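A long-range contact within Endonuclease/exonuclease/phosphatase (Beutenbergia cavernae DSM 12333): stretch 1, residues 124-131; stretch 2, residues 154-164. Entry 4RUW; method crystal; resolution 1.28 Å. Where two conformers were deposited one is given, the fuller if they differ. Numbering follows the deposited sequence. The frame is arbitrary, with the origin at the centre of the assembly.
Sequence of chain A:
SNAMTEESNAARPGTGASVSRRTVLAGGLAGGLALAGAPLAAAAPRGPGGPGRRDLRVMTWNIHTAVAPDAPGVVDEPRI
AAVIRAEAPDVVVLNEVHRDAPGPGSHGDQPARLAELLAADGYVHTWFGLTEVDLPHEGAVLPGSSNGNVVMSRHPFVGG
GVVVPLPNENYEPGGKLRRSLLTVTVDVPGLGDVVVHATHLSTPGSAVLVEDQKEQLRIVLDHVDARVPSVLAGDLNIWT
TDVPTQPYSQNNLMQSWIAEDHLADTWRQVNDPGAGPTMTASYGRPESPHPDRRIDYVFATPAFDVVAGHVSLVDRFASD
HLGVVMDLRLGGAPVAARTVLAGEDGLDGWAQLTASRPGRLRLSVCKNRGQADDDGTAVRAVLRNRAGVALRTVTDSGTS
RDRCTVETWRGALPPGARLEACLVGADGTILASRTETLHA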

ATOM      1  N   VAL A 124      18.560 -10.994  -9.004  1.00 15.63           N
ATOM      2  CA  VAL A 124      19.597 -11.743  -8.304  1.00 16.51           C
ATOM      3  C   VAL A 124      19.806 -11.270  -6.863  1.00 15.82           C
ATOM      4  O   VAL A 124      20.683 -11.771  -6.163  1.00 19.71           O
ATOM      5  N   HIS A 125      18.996 -10.310  -6.424  1.00 14.34           N
ATOM      6  CA  HIS A 125      19.042  -9.824  -5.046  1.00 14.71           C
ATOM      7  C   HIS A 125      17.708 -10.137  -4.400  1.00 14.69           C
ATOM      8  O   HIS A 125      16.686  -9.569  -4.774  1.00 15.72           O
ATOM      9  N   THR A 126      17.712 -11.073  -3.456  0.51 14.46           N
ATOM     10  CA  THR A 126      16.480 -11.544  -2.843  0.51 14.88           C
ATOM     11  C   THR A 126      16.634 -11.613  -1.331  0.51 14.54           C
ATOM     12  O   THR A 126      17.710 -11.938  -0.823  0.51 17.03           O
ATOM     13  N   TRP A 127      15.551 -11.318  -0.619  1.00 13.73           N
ATOM     14  CA  TRP A 127      15.552 -11.457   0.827  1.00 13.88           C
ATOM     15  C   TRP A 127      14.230 -12.043   1.297  1.00 13.27           C
ATOM     16  O   TRP A 127      13.166 -11.595   0.882  1.00 14.29           O
ATOM     17  N   PHE A 128      14.310 -13.038   2.174  1.00 13.23           N
ATOM     18  CA  PHE A 128      13.141 -13.678   2.766  1.00 13.47           C
ATOM     19  C   PHE A 128      13.015 -13.213   4.215  1.00 12.73           C
ATOM     20  O   PHE A 128      13.952 -13.369   5.013  1.00 14.75           O
ATOM     21  N   GLY A 129      11.868 -12.633   4.556  1.00 12.32           N
ATOM     22  CA  GLY A 129      11.616 -12.161   5.906  1.00 12.92           C
ATOM     23  C   GLY A 129      10.577 -13.038   6.571  1.00 12.37           C
ATOM     24  O   GLY A 129       9.392 -12.950   6.257  1.00 12.77           O
ATOM     25  N   LEU A 130      11.026 -13.891   7.482  1.00 12.43           N
ATOM     26  CA  LEU A 130      10.161 -14.842   8.156  1.00 12.81           C
ATOM     27  C   LEU A 130       8.986 -14.173   8.866  1.00 12.99           C
ATOM     28  O   LEU A 130       9.173 -13.183   9.576  1.00 13.69           O
ATOM     29  N   THR A 131       7.788 -14.732   8.696  1.00 12.51           N
ATOM     30  CA  THR A 131       6.612 -14.263   9.428  1.00 12.99           C
ATOM     31  C   THR A 131       6.046 -15.296  10.405  1.00 13.04           C
ATOM     32  O   THR A 131       5.438 -14.926  11.408  1.00 14.31           O
ATOM     33  N   ARG A 154      16.232  -6.266  -9.037  0.52 13.31           N
ATOM     34  CA  ARG A 154      17.276  -6.250 -10.057  0.52 14.88           C
ATOM     35  C   ARG A 154      18.463  -5.407  -9.615  0.52 15.03           C
ATOM     36  O   ARG A 154      19.499  -5.391 -10.268  0.52 17.34           O
ATOM     37  N   HIS A 155      18.313  -4.719  -8.489  1.00 14.03           N
ATOM     38  CA  HIS A 155      19.324  -3.776  -8.023  1.00 14.35           C
ATOM     39  C   HIS A 155      19.834  -4.190  -6.653  1.00 13.94           C
ATOM     40  O   HIS A 155      19.090  -4.740  -5.853  1.00 14.67           O
ATOM     41  N   PRO A 156      21.121  -3.947  -6.381  1.00 14.65           N
ATOM     42  CA  PRO A 156      21.713  -4.461  -5.143  1.00 15.60           C
ATOM     43  C   PRO A 156      21.134  -3.848  -3.876  1.00 14.34           C
ATOM     44  O   PRO A 156      20.659  -2.709  -3.862  1.00 15.32           O
ATOM     45  N   PHE A 157      21.176  -4.631  -2.807  1.00 15.34           N
ATOM     46  CA  PHE A 157      20.802  -4.155  -1.489  1.00 15.34           C
ATOM     47  C   PHE A 157      21.946  -3.349  -0.880  1.00 16.55           C
ATOM     48  O   PHE A 157      23.116  -3.574  -1.195  1.00 18.59           O
ATOM     49  N   VAL A 158      21.595  -2.409  -0.009  1.00 16.06           N
ATOM     50  CA  VAL A 158      22.563  -1.707   0.819  1.00 17.33           C
ATOM     51  C   VAL A 158      22.367  -2.244   2.229  1.00 18.26           C
ATOM     52  O   VAL A 158      21.340  -1.986   2.864  1.00 19.42           O
ATOM     53  N   GLY A 159      23.335  -3.012   2.716  1.00 20.11           N
ATOM     54  CA  GLY A 159      23.147  -3.741   3.955  1.00 20.75           C
ATOM     55  C   GLY A 159      22.209  -4.910   3.713  1.00 20.94           C
ATOM     56  O   GLY A 159      22.048  -5.360   2.579  1.00 23.23           O
ATOM     57  N   GLY A 160      21.586  -5.404   4.775  1.00 20.66           N
ATOM     58  CA  GLY A 160      20.720  -6.564   4.669  1.00 19.71           C
ATOM     59  C   GLY A 160      19.288  -6.280   5.073  1.00 18.20           C
ATOM     60  O   GLY A 160      18.933  -5.151   5.430  1.00 18.90           O
ATOM     61  N   GLY A 161      18.453  -7.306   5.003  1.00 16.52           N
ATOM     62  CA  GLY A 161      17.071  -7.168   5.420  1.00 15.82           C
ATOM     63  C   GLY A 161      16.931  -7.236   6.928  1.00 15.27           C
ATOM     64  O   GLY A 161      17.678  -7.952   7.601  1.00 17.19           O
ATOM     65  N   VAL A 162      15.970  -6.481   7.453  1.00 14.67           N
ATOM     66  CA  VAL A 162      15.658  -6.497   8.875  1.00 14.22           C
ATOM     67  C   VAL A 162      14.182  -6.831   9.040  1.00 12.71           C
ATOM     68  O   VAL A 162      13.316  -6.239   8.378  1.00 13.41           O
ATOM     69  N   VAL A 163      13.901  -7.798   9.901  1.00 12.40           N
ATOM     70  CA  VAL A 163      12.545  -8.268  10.132  1.00 12.85           C
ATOM     71  C   VAL A 163      12.058  -7.796  11.493  1.00 12.09           C
ATOM     72  O   VAL A 163      12.740  -7.991  12.511  1.00 14.08           O
ATOM     73  N   VAL A 164      10.891  -7.165  11.501  1.00 12.60           N
ATOM     74  CA  VAL A 164      10.264  -6.669  12.722  1.00 13.22           C
ATOM     75  C   VAL A 164       8.970  -7.445  12.954  1.00 12.40           C
ATOM     76  O   VAL A 164       8.071  -7.416  12.122  1.00 12.77           O
TER

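Two side chains of the first stretch's strand, His-125 and Trp-127, face the second stretch, and Gly-129 continues the alternation with bare backbone, while Thr-126 and Phe-128 point away. The strand axes run nearly parallel, 12° apart, yet no direct hydrogen bond crosses between the stretches; side chains packed against backbone and against each other make the contact.

His-125 takes chi1 m with chi2 at -74°, which lays its imidazole flat against the loop. Pro-156 CA sits 3.5 Å from the ring centroid, almost on the normal, a CH-pi contact, and His-125 CD2 comes within 3.3 Å of His-155 O. The same pose carries His-125 NE2 out to a water, 2.8 Å from that water's O; the water in turn donates to Arg-154 O at 3.2 Å, bridging ring and backbone.

Phe-157 leaves its backbone sideways, but chi1 m brings the end of its ring back to the first strand. There one face receives His-125 CB, 4.0 Å from the ring centroid, in a second CH-pi contact. Phe-157 CZ also reaches His-125 O at 3.5 Å, and Phe-157 CE2 lies 4.1 Å from Trp-127 CB, at the edge of the indole.

Trp-127, chi1 t and chi2 -80°, spreads its indole beneath a glycine pair. Gly-161 CA stands 3.6 Å from the centroid of the five-membered ring, and Trp-127 CZ2 approaches Gly-161 N to 3.3 Å. The rule here is steric: an ideal CB on Gly-160 would fall 3.0 Å from Trp-127 CH2, and one on Gly-161 only 2.5 Å from Trp-127 NE1.

Farther along, the roles reverse. Val-163, chi1 t, points in toward bare backbone, with CG2 3.6 Å from Gly-129 CA and CG1 3.6 Å from Leu-130 O. Val-162 and Val-164, its neighbours, turn away.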

ATOM      1  CB  VAL A 124      20.938 -11.706  -9.062  1.00 18.65           C
ATOM      2  CG1 VAL A 124      20.791 -12.393 -10.412  1.00 20.17           C
ATOM      3  CG2 VAL A 124      21.416 -10.271  -9.229  1.00 19.87           C
ATOM      4  CB  HIS A 125      19.327  -8.325  -5.033  1.00 15.70           C
ATOM      5  CG  HIS A 125      20.519  -7.954  -5.850  1.00 16.68           C
ATOM      6  ND1 HIS A 125      21.806  -8.217  -5.446  1.00 18.77           N
ATOM      7  CD2 HIS A 125      20.620  -7.372  -7.072  1.00 17.96           C
ATOM      8  CE1 HIS A 125      22.654  -7.805  -6.373  1.00 18.77           C
ATOM      9  NE2 HIS A 125      21.954  -7.282  -7.366  1.00 18.95           N
ATOM     10  CB  THR A 126      16.109 -12.951  -3.341  0.51 16.84           C
ATOM     11  OG1 THR A 126      17.104 -13.889  -2.911  0.51 18.02           O
ATOM     12  CG2 THR A 126      15.988 -12.976  -4.857  0.51 18.60           C
ATOM     13  CB  TRP A 127      15.786 -10.111   1.521  1.00 14.80           C
ATOM     14  CG  TRP A 127      16.294 -10.310   2.906  1.00 14.93           C
ATOM     15  CD1 TRP A 127      15.560 -10.627   4.012  1.00 14.83           C
ATOM     16  CD2 TRP A 127      17.661 -10.267   3.329  1.00 16.09           C
ATOM     17  NE1 TRP A 127      16.385 -10.767   5.099  1.00 15.93           N
ATOM     18  CE2 TRP A 127      17.681 -10.549   4.708  1.00 16.45           C
ATOM     19  CE3 TRP A 127      18.868 -10.007   2.674  1.00 17.47           C
ATOM     20  CZ2 TRP A 127      18.864 -10.577   5.449  1.00 18.65           C
ATOM     21  CZ3 TRP A 127      20.041 -10.038   3.408  1.00 18.55           C
ATOM     22  CH2 TRP A 127      20.031 -10.319   4.780  1.00 19.00           C
ATOM     23  CB  PHE A 128      13.336 -15.196   2.711  1.00 14.32           C
ATOM     24  CG  PHE A 128      12.268 -16.008   3.410  1.00 15.08           C
ATOM     25  CD1 PHE A 128      11.122 -16.398   2.737  1.00 15.20           C
ATOM     26  CD2 PHE A 128      12.439 -16.438   4.722  1.00 16.12           C
ATOM     27  CE1 PHE A 128      10.162 -17.189   3.356  1.00 15.86           C
ATOM     28  CE2 PHE A 128      11.475 -17.225   5.348  1.00 16.58           C
ATOM     29  CZ  PHE A 128      10.340 -17.599   4.665  1.00 16.25           C
ATOM     30  CB  LEU A 130      10.999 -15.601   9.180  1.00 15.42           C
ATOM     31  CG  LEU A 130      10.284 -16.620  10.054  1.00 17.30           C
ATOM     32  CD1 LEU A 130       9.803 -17.781   9.221  1.00 18.44           C
ATOM     33  CD2 LEU A 130      11.219 -17.088  11.164  1.00 19.71           C
ATOM     34  CB  THR A 131       5.448 -13.826   8.492  1.00 13.13           C
ATOM     35  OG1 THR A 131       4.797 -14.979   7.952  1.00 15.60           O
ATOM     36  CG2 THR A 131       5.940 -12.943   7.362  1.00 13.50           C
ATOM     37  CB  ARG A 154      16.724  -5.687 -11.368  0.52 17.59           C
ATOM     38  CG  ARG A 154      15.801  -6.632 -12.115  0.52 20.10           C
ATOM     39  CD  ARG A 154      15.374  -6.063 -13.448  0.52 22.27           C
ATOM     40  NE  ARG A 154      14.579  -7.011 -14.221  0.52 24.19           N
ATOM     41  CZ  ARG A 154      14.580  -7.080 -15.548  0.52 25.19           C
ATOM     42  NH1 ARG A 154      15.352  -6.274 -16.263  0.52 27.28           N
ATOM     43  NH2 ARG A 154      13.826  -7.974 -16.166  0.52 22.72           N
ATOM     44  CB  HIS A 155      18.728  -2.374  -7.988  1.00 15.65           C
ATOM     45  CG  HIS A 155      18.020  -2.010  -9.249  1.00 15.73           C
ATOM     46  ND1 HIS A 155      18.679  -1.888 -10.453  1.00 17.06           N
ATOM     47  CD2 HIS A 155      16.709  -1.809  -9.516  1.00 16.79           C
ATOM     48  CE1 HIS A 155      17.808  -1.585 -11.397  1.00 16.59           C
ATOM     49  NE2 HIS A 155      16.603  -1.533 -10.856  1.00 17.12           N
ATOM     50  CB  PRO A 156      23.199  -4.096  -5.280  1.00 17.52           C
ATOM     51  CG  PRO A 156      23.234  -2.997  -6.253  1.00 19.31           C
ATOM     52  CD  PRO A 156      22.099  -3.226  -7.206  1.00 16.56           C
ATOM     53  CB  PHE A 157      20.486  -5.331  -0.566  1.00 15.55           C
ATOM     54  CG  PHE A 157      19.315  -6.164  -1.009  1.00 15.75           C
ATOM     55  CD1 PHE A 157      18.197  -5.583  -1.585  1.00 16.90           C
ATOM     56  CD2 PHE A 157      19.326  -7.536  -0.827  1.00 17.05           C
ATOM     57  CE1 PHE A 157      17.119  -6.363  -1.976  1.00 17.80           C
ATOM     58  CE2 PHE A 157      18.257  -8.318  -1.217  1.00 17.59           C
ATOM     59  CZ  PHE A 157      17.151  -7.730  -1.793  1.00 16.97           C
ATOM     60  CB  VAL A 158      22.321  -0.186   0.797  1.00 18.82           C
ATOM     61  CG1 VAL A 158      23.377   0.540   1.636  1.00 20.98           C
ATOM     62  CG2 VAL A 158      22.304   0.323  -0.640  1.00 20.31           C
ATOM     63  CB  VAL A 162      15.959  -5.133   9.526  1.00 15.74           C
ATOM     64  CG1 VAL A 162      15.472  -5.098  10.976  1.00 17.12           C
ATOM     65  CG2 VAL A 162      17.454  -4.810   9.431  1.00 17.12           C
ATOM     66  CB  VAL A 163      12.455  -9.800  10.056  1.00 13.59           C
ATOM     67  CG1 VAL A 163      11.048 -10.275  10.432  1.00 15.57           C
ATOM     68  CG2 VAL A 163      12.831 -10.273   8.657  1.00 15.47           C
ATOM     69  CB  VAL A 164       9.979  -5.158  12.601  1.00 14.55           C
ATOM     70  CG1 VAL A 164       9.088  -4.662  13.724  1.00 16.65           C
ATOM     71  CG2 VAL A 164      11.286  -4.378  12.569  1.00 15.67           C
TER
HETATM   72  O   HOH W   1      22.555  -6.025  -9.766  1.00 40.58           O